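Local coordinates for protein peptide amidase (Stenotrophomonas maltophilia, PDB 1M22) that probably hydrolyses amide bonds, as an amidase signature enzyme built on an eleven-stranded mixed sheet with helices on both sides, at residues R265-L271 with I474-Y480; G99-L103 with K360-G364; H160-G164 with A195-V199; V308-L312 with H408-L413. All coordinates share one frame; numbering follows the deposited sequence.

Contact 1 of 4, residues R265-L271 with I474-Y480; sequences RLDPQGL and IEMAYAY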
loop_
_atom_site.group_PDB
_atom_site.type_symbol
_atom_site.label_atom_id
_atom_site.label_comp_id
_atom_site.label_asym_id
_atom_site.label_seq_id
_atom_site.Cartn_x
_atom_site.Cartn_y
_atom_site.Cartn_z
ATOM N N ARG A 265 -15.708 -9.277 9.423
ATOM C CA ARG A 265 -15.920 -9.781 8.070
ATOM C C ARG A 265 -14.975 -10.923 7.702
ATOM O O ARG A 265 -14.956 -11.375 6.555
ATOM C CB ARG A 265 -15.773 -8.637 7.060
ATOM C CG ARG A 265 -16.867 -7.571 7.148
ATOM C CD ARG A 265 -18.156 -8.019 6.463
ATOM N NE ARG A 265 -18.816 -9.126 7.152
ATOM C CZ ARG A 265 -19.405 -9.026 8.340
ATOM N NH1 ARG A 265 -19.420 -7.865 8.982
ATOM N NH2 ARG A 265 -19.984 -10.087 8.885
ATOM N N LEU A 266 -14.188 -11.389 8.668
ATOM C CA LEU A 266 -13.270 -12.497 8.425
ATOM C C LEU A 266 -14.091 -13.786 8.527
ATOM O O LEU A 266 -13.994 -14.546 9.495
ATOM C CB LEU A 266 -12.132 -12.474 9.450
ATOM C CG LEU A 266 -11.289 -11.190 9.413
ATOM C CD1 LEU A 266 -10.298 -11.197 10.564
ATOM C CD2 LEU A 266 -10.566 -11.064 8.074
ATOM N N ASP A 267 -14.905 -14.007 7.502
ATOM C CA ASP A 267 -15.803 -15.153 7.418
ATOM C C ASP A 267 -15.249 -16.240 6.496
ATOM O O ASP A 267 -15.112 -16.023 5.296
ATOM C CB ASP A 267 -17.153 -14.668 6.882
ATOM C CG ASP A 267 -18.231 -15.727 6.943
ATOM O OD1 ASP A 267 -17.904 -16.915 7.125
ATOM O OD2 ASP A 267 -19.417 -15.363 6.792
ATOM N N PRO A 268 -14.933 -17.428 7.045
ATOM C CA PRO A 268 -14.400 -18.523 6.227
ATOM C C PRO A 268 -15.385 -19.031 5.166
ATOM O O PRO A 268 -15.007 -19.767 4.254
ATOM C CB PRO A 268 -14.034 -19.583 7.268
ATOM C CG PRO A 268 -15.020 -19.339 8.354
ATOM C CD PRO A 268 -15.035 -17.834 8.458
ATOM N N GLN A 269 -16.650 -18.635 5.292
ATOM C CA GLN A 269 -17.679 -19.013 4.327
ATOM C C GLN A 269 -18.026 -17.781 3.488
ATOM O O GLN A 269 -19.076 -17.716 2.848
ATOM C CB GLN A 269 -18.929 -19.527 5.049
ATOM C CG GLN A 269 -18.700 -20.824 5.817
ATOM C CD GLN A 269 -19.979 -21.409 6.393
ATOM O OE1 GLN A 269 -19.966 -22.488 6.986
ATOM N NE2 GLN A 269 -21.088 -20.700 6.219
ATOM N N GLY A 270 -17.108 -16.818 3.484
ATOM C CA GLY A 270 -17.304 -15.572 2.761
ATOM C C GLY A 270 -17.496 -15.618 1.255
ATOM O O GLY A 270 -17.894 -14.616 0.662
ATOM N N LEU A 271 -17.210 -16.751 0.623
ATOM C CA LEU A 271 -17.384 -16.867 -0.823
ATOM C C LEU A 271 -18.698 -17.544 -1.200
ATOM O O LEU A 271 -19.081 -17.562 -2.369
ATOM C CB LEU A 271 -16.209 -17.631 -1.436
ATOM C CG LEU A 271 -14.928 -16.805 -1.580
ATOM C CD1 LEU A 271 -13.738 -17.733 -1.759
ATOM C CD2 LEU A 271 -15.062 -15.843 -2.753
ATOM N N ILE A 474 -13.182 -8.093 1.774
ATOM C CA ILE A 474 -12.441 -8.752 2.839
ATOM C C ILE A 474 -12.995 -10.153 3.099
ATOM O O ILE A 474 -12.226 -11.102 3.269
ATOM C CB ILE A 474 -12.467 -7.905 4.129
ATOM C CG1 ILE A 474 -11.560 -6.686 3.941
ATOM C CG2 ILE A 474 -12.004 -8.738 5.324
ATOM C CD1 ILE A 474 -11.637 -5.663 5.058
ATOM N N GLU A 475 -14.320 -10.288 3.120
ATOM C CA GLU A 475 -14.944 -11.594 3.337
ATOM C C GLU A 475 -14.478 -12.581 2.274
ATOM O O GLU A 475 -14.118 -13.720 2.576
ATOM C CB GLU A 475 -16.470 -11.523 3.229
ATOM C CG GLU A 475 -17.184 -10.568 4.151
ATOM C CD GLU A 475 -18.693 -10.672 3.995
ATOM O OE1 GLU A 475 -19.172 -10.718 2.837
ATOM O OE2 GLU A 475 -19.400 -10.703 5.023
ATOM N N MET A 476 -14.514 -12.143 1.019
ATOM C CA MET A 476 -14.123 -12.995 -0.093
ATOM C C MET A 476 -12.639 -13.334 -0.094
ATOM O O MET A 476 -12.257 -14.491 -0.292
ATOM C CB MET A 476 -14.533 -12.328 -1.408
ATOM C CG MET A 476 -16.050 -12.215 -1.548
ATOM S SD MET A 476 -16.629 -11.418 -3.057
ATOM C CE MET A 476 -16.326 -12.635 -4.201
ATOM N N ALA A 477 -11.805 -12.326 0.138
ATOM C CA ALA A 477 -10.362 -12.521 0.168
ATOM C C ALA A 477 -9.960 -13.439 1.321
ATOM O O ALA A 477 -9.098 -14.300 1.169
ATOM C CB ALA A 477 -9.661 -11.172 0.294
ATOM N N TYR A 478 -10.587 -13.254 2.477
ATOM C CA TYR A 478 -10.288 -14.085 3.634
ATOM C C TYR A 478 -10.676 -15.539 3.363
ATOM O O TYR A 478 -9.912 -16.459 3.651
ATOM C CB TYR A 478 -11.044 -13.576 4.860
ATOM C CG TYR A 478 -10.784 -14.375 6.114
ATOM C CD1 TYR A 478 -9.577 -14.257 6.805
ATOM C CD2 TYR A 478 -11.745 -15.255 6.614
ATOM C CE1 TYR A 478 -9.333 -14.994 7.962
ATOM C CE2 TYR A 478 -11.510 -15.998 7.770
ATOM C CZ TYR A 478 -10.304 -15.861 8.437
ATOM O OH TYR A 478 -10.060 -16.586 9.584
ATOM N N ALA A 479 -11.866 -15.743 2.808
ATOM C CA ALA A 479 -12.335 -17.093 2.506
ATOM C C ALA A 479 -11.381 -17.790 1.538
ATOM O O ALA A 479 -11.102 -18.981 1.674
ATOM C CB ALA A 479 -13.738 -17.038 1.918
ATOM N N TYR A 480 -10.885 -17.048 0.554
ATOM C CA TYR A 480 -9.948 -17.612 -0.410
ATOM C C TYR A 480 -8.627 -17.953 0.280
ATOM O O TYR A 480 -8.078 -19.043 0.108
ATOM C CB TYR A 480 -9.671 -16.618 -1.543
ATOM C CG TYR A 480 -8.475 -17.012 -2.380
ATOM C CD1 TYR A 480 -8.549 -18.065 -3.291
ATOM C CD2 TYR A 480 -7.241 -16.393 -2.189
ATOM C CE1 TYR A 480 -7.419 -18.498 -3.984
ATOM C CE2 TYR A 480 -6.108 -16.818 -2.874
ATOM C CZ TYR A 480 -6.203 -17.869 -3.765
ATOM O OH TYR A 480 -5.069 -18.308 -4.411
HETATM O O HOH W 1 -20.151 -12.518 7.084
HETATM O O HOH W 2 -13.248 -20.675 2.376
#
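The loop 265-271 lies along helix 470-484 at close backbone range, with Pro268 CA 4.5 Å from Ala479 CA and Gly270 CA 4.7 Å from Glu475 CA, and a type I turn from Asp267 to Gly270 carries it over the helix. Tyr478 presents one ring face to Leu266, whose CB sits in a CH-pi contact 3.8 Å from the ring centroid. The CD2 branch of Leu266 lies 3.6 Å from Tyr478 CD1, the two side chains crossing at about a right angle. Farther along, Ala479 CB packs 3.7 Å from Leu271 CG, while Leu271 CD2 reaches Met476 CE. Arg265, bent at chi2 and chi3, runs side by side with the extended Glu475. Arg265 NE gives a 2.7 Å salt-bridge hydrogen bond to the anti side of Glu475 OE2, bent to 136° at the hydrogen, with guanidinium and carboxylate planes 72° apart. A water accepts from Arg265 NH2 and donates to both Glu475 OE2 and Asp267 OD2; a second joins Pro268 O to Ala479 O. The two carboxylates come within 5.0 Å (Asp267 OD2 to Glu475 OE2), so arginine and water probably soften a like-charge repulsion here.

Contact 2 of 4, residues G99-L103 with K360-G364; sequences GSLAL and KQELG
An ST turn at Ser100, in the loop between strand 82-86 and helix 112-119, is where Leu101 meets Glu362 at the end of helix 359-362. The turn is closed by Ser100 OG, which accepts from Ala102 N at 3.0 Å. Beside it, the amide of Leu101 is turned to the helix and makes the hydrogen bond that joins the two segments: Leu101 N donates to Glu362 OE2 at 3.0 Å, nearly straight at 168° and met almost along the C-O axis of the carboxylate. Glu362 gets there by a kink, chi2 -73°, which bends its chain toward the loop. The same oxygen, Glu362 OE2, also lies close to Leu101 CB, at 3.4 Å, and it is the hydrogen bond from Leu101 N that satisfies it. The other oxygen, Glu362 OE1, is close to Glu132 OE2; such a pair of acids could raise the affinity of one of them for a proton. The helix end has a second tie in Glu362 O, which accepts from Arg137. Around the leucine, Phe354 of helix 348-357 and Ala147 add apolar cover. The bond from Leu101 ties a loop to a short helix, away from the annotated active site. The apolar contact is with Gln361, which Leu101 crosses at about a right angle, its CD1 branch resting 3.7 Å from Gln361 CB.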
loop_
_atom_site.group_PDB
_atom_site.type_symbol
_atom_site.label_atom_id
_atom_site.label_comp_id
_atom_site.label_asym_id
_atom_site.label_seq_id
_atom_site.Cartn_x
_atom_site.Cartn_y
_atom_site.Cartn_z
ATOM N N GLY A 99 11.635 10.121 0.409
ATOM C CA GLY A 99 12.863 9.567 -0.141
ATOM C C GLY A 99 13.845 10.590 -0.695
ATOM O O GLY A 99 14.954 10.235 -1.106
ATOM N N SER A 100 13.450 11.860 -0.693
ATOM C CA SER A 100 14.285 12.936 -1.226
ATOM C C SER A 100 15.241 13.570 -0.221
ATOM O O SER A 100 14.925 13.710 0.959
ATOM C CB SER A 100 13.389 14.025 -1.819
ATOM O OG SER A 100 14.148 15.149 -2.238
ATOM N N LEU A 101 16.416 13.963 -0.702
ATOM C CA LEU A 101 17.396 14.612 0.158
ATOM C C LEU A 101 16.924 16.022 0.521
ATOM O O LEU A 101 17.384 16.607 1.500
ATOM C CB LEU A 101 18.754 14.678 -0.545
ATOM C CG LEU A 101 19.461 13.333 -0.728
ATOM C CD1 LEU A 101 20.727 13.524 -1.547
ATOM C CD2 LEU A 101 19.790 12.739 0.633
ATOM N N ALA A 102 15.992 16.557 -0.263
ATOM C CA ALA A 102 15.468 17.898 -0.020
ATOM C C ALA A 102 14.690 18.008 1.292
ATOM O O ALA A 102 14.608 19.087 1.883
ATOM C CB ALA A 102 14.583 18.325 -1.185
ATOM N N LEU A 103 14.127 16.895 1.756
ATOM C CA LEU A 103 13.348 16.902 2.993
ATOM C C LEU A 103 13.947 16.048 4.110
ATOM O O LEU A 103 13.236 15.626 5.023
ATOM C CB LEU A 103 11.920 16.426 2.709
ATOM C CG LEU A 103 11.100 17.232 1.699
ATOM C CD1 LEU A 103 9.763 16.545 1.482
ATOM C CD2 LEU A 103 10.901 18.651 2.201
ATOM N N LYS A 360 24.240 15.170 -8.871
ATOM C CA LYS A 360 25.073 13.997 -8.631
ATOM C C LYS A 360 24.395 12.963 -7.732
ATOM O O LYS A 360 24.506 11.760 -7.970
ATOM C CB LYS A 360 26.413 14.419 -8.015
ATOM C CG LYS A 360 27.262 13.262 -7.504
ATOM C CD LYS A 360 27.545 12.235 -8.590
ATOM C CE LYS A 360 28.318 11.050 -8.031
ATOM N NZ LYS A 360 28.546 9.994 -9.056
ATOM N N GLN A 361 23.688 13.430 -6.708
ATOM C CA GLN A 361 23.018 12.525 -5.779
ATOM C C GLN A 361 21.571 12.213 -6.149
ATOM O O GLN A 361 21.058 11.144 -5.812
ATOM C CB GLN A 361 23.034 13.105 -4.360
ATOM C CG GLN A 361 24.415 13.323 -3.755
ATOM C CD GLN A 361 25.183 14.443 -4.426
ATOM O OE1 GLN A 361 24.659 15.542 -4.621
ATOM N NE2 GLN A 361 26.437 14.175 -4.775
ATOM N N GLU A 362 20.916 13.136 -6.845
ATOM C CA GLU A 362 19.510 12.960 -7.205
ATOM C C GLU A 362 19.180 12.539 -8.633
ATOM O O GLU A 362 18.230 11.786 -8.851
ATOM C CB GLU A 362 18.743 14.251 -6.902
ATOM C CG GLU A 362 18.559 14.560 -5.423
ATOM C CD GLU A 362 17.535 13.660 -4.755
ATOM O OE1 GLU A 362 16.978 12.775 -5.443
ATOM O OE2 GLU A 362 17.291 13.845 -3.543
ATOM N N LEU A 363 19.948 13.017 -9.606
ATOM C CA LEU A 363 19.660 12.715 -11.004
ATOM C C LEU A 363 20.686 11.834 -11.711
ATOM O O LEU A 363 20.880 11.955 -12.920
ATOM C CB LEU A 363 19.495 14.032 -11.770
ATOM C CG LEU A 363 18.541 15.046 -11.128
ATOM C CD1 LEU A 363 18.572 16.346 -11.913
ATOM C CD2 LEU A 363 17.128 14.479 -11.078
ATOM N N GLY A 364 21.320 10.937 -10.966
ATOM C CA GLY A 364 22.320 10.063 -11.554
ATOM C C GLY A 364 21.781 8.827 -12.254
ATOM O O GLY A 364 22.394 8.338 -13.204
#

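Contact 3 of 4, residues H160-G164 with A195-V199; sequences HSPCG and AINGV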
loop_
_atom_site.group_PDB
_atom_site.type_symbol
_atom_site.label_atom_id
_atom_site.label_comp_id
_atom_site.label_asym_id
_atom_site.label_seq_id
_atom_site.Cartn_x
_atom_site.Cartn_y
_atom_site.Cartn_z
ATOM N N HIS A 160 16.505 -8.820 -7.362
ATOM C CA HIS A 160 15.278 -8.414 -8.025
ATOM C C HIS A 160 14.482 -7.308 -7.357
ATOM O O HIS A 160 14.651 -7.006 -6.177
ATOM C CB HIS A 160 14.409 -9.648 -8.290
ATOM C CG HIS A 160 15.008 -10.580 -9.299
ATOM N ND1 HIS A 160 14.270 -11.209 -10.279
ATOM C CD2 HIS A 160 16.293 -10.958 -9.499
ATOM C CE1 HIS A 160 15.075 -11.931 -11.039
ATOM N NE2 HIS A 160 16.308 -11.795 -10.586
ATOM N N SER A 161 13.601 -6.712 -8.148
ATOM C CA SER A 161 12.805 -5.579 -7.719
ATOM C C SER A 161 11.699 -5.816 -6.711
ATOM O O SER A 161 11.019 -6.841 -6.742
ATOM C CB SER A 161 12.193 -4.907 -8.948
ATOM O OG SER A 161 11.506 -3.725 -8.586
ATOM N N PRO A 162 11.522 -4.865 -5.783
ATOM C CA PRO A 162 10.466 -4.982 -4.776
ATOM C C PRO A 162 9.230 -4.255 -5.317
ATOM O O PRO A 162 8.192 -4.216 -4.662
ATOM C CB PRO A 162 11.055 -4.247 -3.584
ATOM C CG PRO A 162 11.794 -3.120 -4.246
ATOM C CD PRO A 162 12.496 -3.825 -5.396
ATOM N N CYS A 163 9.355 -3.702 -6.521
ATOM C CA CYS A 163 8.297 -2.908 -7.150
ATOM C C CYS A 163 8.104 -1.642 -6.294
ATOM O O CYS A 163 8.992 -1.294 -5.515
ATOM C CB CYS A 163 6.990 -3.703 -7.274
ATOM S SG CYS A 163 5.786 -2.992 -8.442
ATOM N N GLY A 164 6.968 -0.957 -6.420
ATOM C CA GLY A 164 6.753 0.278 -5.666
ATOM C C GLY A 164 5.338 0.801 -5.856
ATOM O O GLY A 164 4.602 0.184 -6.610
ATOM N N ALA A 195 1.895 -7.784 -4.004
ATOM C CA ALA A 195 1.907 -9.038 -4.752
ATOM C C ALA A 195 3.330 -9.505 -5.060
ATOM O O ALA A 195 3.650 -10.687 -4.917
ATOM C CB ALA A 195 1.120 -8.877 -6.053
ATOM N N ILE A 196 4.170 -8.566 -5.486
ATOM C CA ILE A 196 5.559 -8.845 -5.848
ATOM C C ILE A 196 6.371 -9.399 -4.676
ATOM O O ILE A 196 7.311 -10.181 -4.876
ATOM C CB ILE A 196 6.207 -7.550 -6.411
ATOM C CG1 ILE A 196 5.660 -7.273 -7.816
ATOM C CG2 ILE A 196 7.736 -7.653 -6.410
ATOM C CD1 ILE A 196 6.178 -8.213 -8.886
ATOM N N ASN A 197 5.999 -9.010 -3.461
ATOM C CA ASN A 197 6.695 -9.464 -2.262
ATOM C C ASN A 197 5.902 -10.476 -1.427
ATOM O O ASN A 197 6.187 -10.680 -0.248
ATOM C CB ASN A 197 7.106 -8.253 -1.416
ATOM C CG ASN A 197 8.138 -7.383 -2.115
ATOM O OD1 ASN A 197 9.316 -7.744 -2.201
ATOM N ND2 ASN A 197 7.703 -6.240 -2.632
ATOM N N GLY A 198 4.899 -11.097 -2.044
ATOM C CA GLY A 198 4.127 -12.131 -1.373
ATOM C C GLY A 198 3.338 -11.805 -0.124
ATOM O O GLY A 198 3.240 -12.639 0.783
ATOM N N VAL A 199 2.754 -10.613 -0.073
ATOM C CA VAL A 199 1.958 -10.214 1.080
ATOM C C VAL A 199 0.616 -9.647 0.643
ATOM O O VAL A 199 0.353 -9.481 -0.553
ATOM C CB VAL A 199 2.693 -9.162 1.960
ATOM C CG1 VAL A 199 3.982 -9.756 2.511
ATOM C CG2 VAL A 199 2.985 -7.905 1.157
#
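Ile196 and Asn197 press against the backbone of Ser161 and Pro162, and here the packing is tight. Asn197 ND2 donates to Pro162 O at 2.9 Å; the carbonyl lies close to the amide plane of Asn197, yet the donor is tilted 20° from the carbonyl plane and the bond is bent to 136° at the hydrogen. The same nitrogen also donates to Pro193 O, one turn back in helix 191-196, and two acceptors thus fix the rotation of the amide. Next to it, Ile196 CG2, set anti to the backbone N, reaches in until it is 3.4 Å from Ser161 O. The same Ser161 O accepts a hydrogen bond from Asn154 ND2, which also bonds Ile196 O and so ties both segments together. The helix ends here in a Schellman motif with Gly198, at positive phi, as its C-prime residue, while the facing loop is shaped by an ST turn in which Cys163 N donates to Ser161 OG at 3.0 Å. This loop leads into helix 167-174 beside the active site: the side chain of Cys163 is about 8 Å from those of Ser165 and of the nucleophile Ser189. The remaining contacts are looser, although every touching residue is buried and none of them forms a solvent side. Cys163 CB rests on Ile196 CG1 at 3.8 Å, and Pro162 CB lies 4.0 Å from Asn197 ND2. Cys163 also touches Cys192, but the disulfide known to form between these two cysteines is absent in this structure.

Contact 4 of 4, residues V308-L312 with H408-L413; sequences VPVEL and HQLDAL
Val308 and Leu410 meet across one face of the parallel end of the main sheet, where strand 275-279 lies between edge strand 306-310 and strand 412-416. The chain passes from 306-310 to 412-416 by a long, largely helical connection, a crossover between parallel strands whose last helix, 383-407, packs on Leu312, Leu410 and Leu413 through Ala404 and Leu405. No hydrogen bond joins the two segments directly; the pairing runs through the middle strand, to which Val308 and Val310 are bonded by their backbones. In the apolar contacts Val308 and Val310 point their CB toward 408-413, and Leu410 and Leu413 point back. Val308 CG2 lies 4.0 Å from Leu410 CD2. Val310 divides its two branches, CG1 facing Leu410 CD1 at 4.3 Å and CG2 facing Leu413 CD2 at the same distance. The aromatic contact is that of His408, whose ring approaches both valines obliquely, coming from the direction opposite to Val310. Polar groups of 408-413 are bound by outside partners: Arg275 donates from NH2 to His408 O and from its backbone N to Asp411 OD1, and Asp411 OD2 forms a salt bridge with Lys472. Before that, the helix has closed in a Schellman motif with Gln409 as C-prime, which turns the chain into the strand. Leu312, with CG anti to its own backbone N (chi1 -177°), crosses Leu413 at about a right angle and brings its CD1 to 4.0 Å from Leu413 CD1.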
loop_
_atom_site.group_PDB
_atom_site.type_symbol
_atom_site.label_atom_id
_atom_site.label_comp_id
_atom_site.label_asym_id
_atom_site.label_seq_id
_atom_site.Cartn_x
_atom_site.Cartn_y
_atom_site.Cartn_z
ATOM N N VAL A 308 -17.109 -16.513 -13.505
ATOM C CA VAL A 308 -17.322 -16.444 -14.941
ATOM C C VAL A 308 -16.317 -15.513 -15.600
ATOM O O VAL A 308 -15.936 -14.488 -15.034
ATOM C CB VAL A 308 -18.744 -15.951 -15.277
ATOM C CG1 VAL A 308 -19.773 -16.942 -14.752
ATOM C CG2 VAL A 308 -18.972 -14.574 -14.679
ATOM N N PRO A 309 -15.862 -15.865 -16.808
ATOM C CA PRO A 309 -14.893 -15.036 -17.527
ATOM C C PRO A 309 -15.573 -13.783 -18.063
ATOM O O PRO A 309 -16.646 -13.861 -18.666
ATOM C CB PRO A 309 -14.416 -15.961 -18.641
ATOM C CG PRO A 309 -15.651 -16.749 -18.952
ATOM C CD PRO A 309 -16.187 -17.082 -17.576
ATOM N N VAL A 310 -14.955 -12.629 -17.837
ATOM C CA VAL A 310 -15.516 -11.371 -18.303
ATOM C C VAL A 310 -14.418 -10.409 -18.733
ATOM O O VAL A 310 -13.258 -10.560 -18.352
ATOM C CB VAL A 310 -16.367 -10.683 -17.201
ATOM C CG1 VAL A 310 -17.461 -11.623 -16.717
ATOM C CG2 VAL A 310 -15.480 -10.249 -16.045
ATOM N N GLU A 311 -14.794 -9.427 -19.543
ATOM C CA GLU A 311 -13.858 -8.419 -20.011
ATOM C C GLU A 311 -14.255 -7.090 -19.388
ATOM O O GLU A 311 -15.441 -6.762 -19.304
ATOM C CB GLU A 311 -13.898 -8.308 -21.537
ATOM C CG GLU A 311 -13.410 -9.547 -22.266
ATOM C CD GLU A 311 -13.373 -9.357 -23.769
ATOM O OE1 GLU A 311 -14.441 -9.098 -24.365
ATOM O OE2 GLU A 311 -12.277 -9.465 -24.356
ATOM N N LEU A 312 -13.264 -6.334 -18.935
ATOM C CA LEU A 312 -13.520 -5.040 -18.321
ATOM C C LEU A 312 -13.752 -3.998 -19.406
ATOM O O LEU A 312 -12.868 -3.731 -20.220
ATOM C CB LEU A 312 -12.328 -4.622 -17.454
ATOM C CG LEU A 312 -12.475 -3.307 -16.686
ATOM C CD1 LEU A 312 -13.569 -3.445 -15.642
ATOM C CD2 LEU A 312 -11.152 -2.954 -16.019
ATOM N N HIS A 408 -23.057 -9.060 -15.202
ATOM C CA HIS A 408 -23.234 -10.445 -14.764
ATOM C C HIS A 408 -23.612 -10.524 -13.287
ATOM O O HIS A 408 -23.500 -11.582 -12.667
ATOM C CB HIS A 408 -21.945 -11.240 -15.002
ATOM C CG HIS A 408 -21.634 -11.467 -16.449
ATOM N ND1 HIS A 408 -22.111 -12.552 -17.152
ATOM C CD2 HIS A 408 -20.913 -10.735 -17.329
ATOM C CE1 HIS A 408 -21.695 -12.479 -18.404
ATOM N NE2 HIS A 408 -20.966 -11.386 -18.537
ATOM N N GLN A 409 -24.080 -9.401 -12.749
ATOM C CA GLN A 409 -24.460 -9.284 -11.342
ATOM C C GLN A 409 -23.381 -9.898 -10.458
ATOM O O GLN A 409 -23.622 -10.847 -9.707
ATOM C CB GLN A 409 -25.811 -9.955 -11.067
ATOM C CG GLN A 409 -26.422 -9.467 -9.756
ATOM C CD GLN A 409 -27.801 -10.025 -9.482
ATOM O OE1 GLN A 409 -28.687 -9.971 -10.333
ATOM N NE2 GLN A 409 -27.995 -10.550 -8.279
ATOM N N LEU A 410 -22.189 -9.319 -10.553
ATOM C CA LEU A 410 -21.026 -9.781 -9.809
ATOM C C LEU A 410 -20.764 -8.987 -8.535
ATOM O O LEU A 410 -21.158 -7.825 -8.407
ATOM C CB LEU A 410 -19.787 -9.701 -10.702
ATOM C CG LEU A 410 -19.907 -10.388 -12.064
ATOM C CD1 LEU A 410 -18.698 -10.040 -12.912
ATOM C CD2 LEU A 410 -20.028 -11.895 -11.879
ATOM N N ASP A 411 -20.074 -9.633 -7.601
ATOM C CA ASP A 411 -19.703 -9.024 -6.331
ATOM C C ASP A 411 -18.290 -8.470 -6.399
ATOM O O ASP A 411 -17.941 -7.549 -5.665
ATOM C CB ASP A 411 -19.772 -10.055 -5.209
ATOM C CG ASP A 411 -21.176 -10.522 -4.949
ATOM O OD1 ASP A 411 -21.518 -11.658 -5.339
ATOM O OD2 ASP A 411 -21.940 -9.733 -4.362
ATOM N N ALA A 412 -17.480 -9.045 -7.277
ATOM C CA ALA A 412 -16.103 -8.608 -7.430
ATOM C C ALA A 412 -15.508 -9.108 -8.731
ATOM O O ALA A 412 -16.047 -10.008 -9.386
ATOM C CB ALA A 412 -15.262 -9.109 -6.258
ATOM N N LEU A 413 -14.390 -8.496 -9.100
ATOM C CA LEU A 413 -13.644 -8.873 -10.287
ATOM C C LEU A 413 -12.304 -9.359 -9.753
ATOM O O LEU A 413 -11.777 -8.796 -8.792
ATOM C CB LEU A 413 -13.425 -7.660 -11.193
ATOM C CG LEU A 413 -14.696 -6.943 -11.650
ATOM C CD1 LEU A 413 -14.339 -5.698 -12.446
ATOM C CD2 LEU A 413 -15.536 -7.891 -12.490
#

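Along the chain contact 2 opens first, at 99-103, and contact 3 closes entirely within its span; contact 1 then opens before contact 2 closes, and contact 4 lies inside the long interval bridged by contact 1. Contacts 1 and 4 share the side of the fold where strand 306-310 edges the main sheet. Their centres are 18 Å apart, and they touch where Met476 SD of helix 470-484 packs on Asp411 CB, 4.0 Å away. Contact 2 lies on the opposite side, its centre 43 Å from that of contact 1. Contact 3 is the innermost, about 11 Å from the chain centre and beside the active site, whereas the other three join outlying parts of the fold.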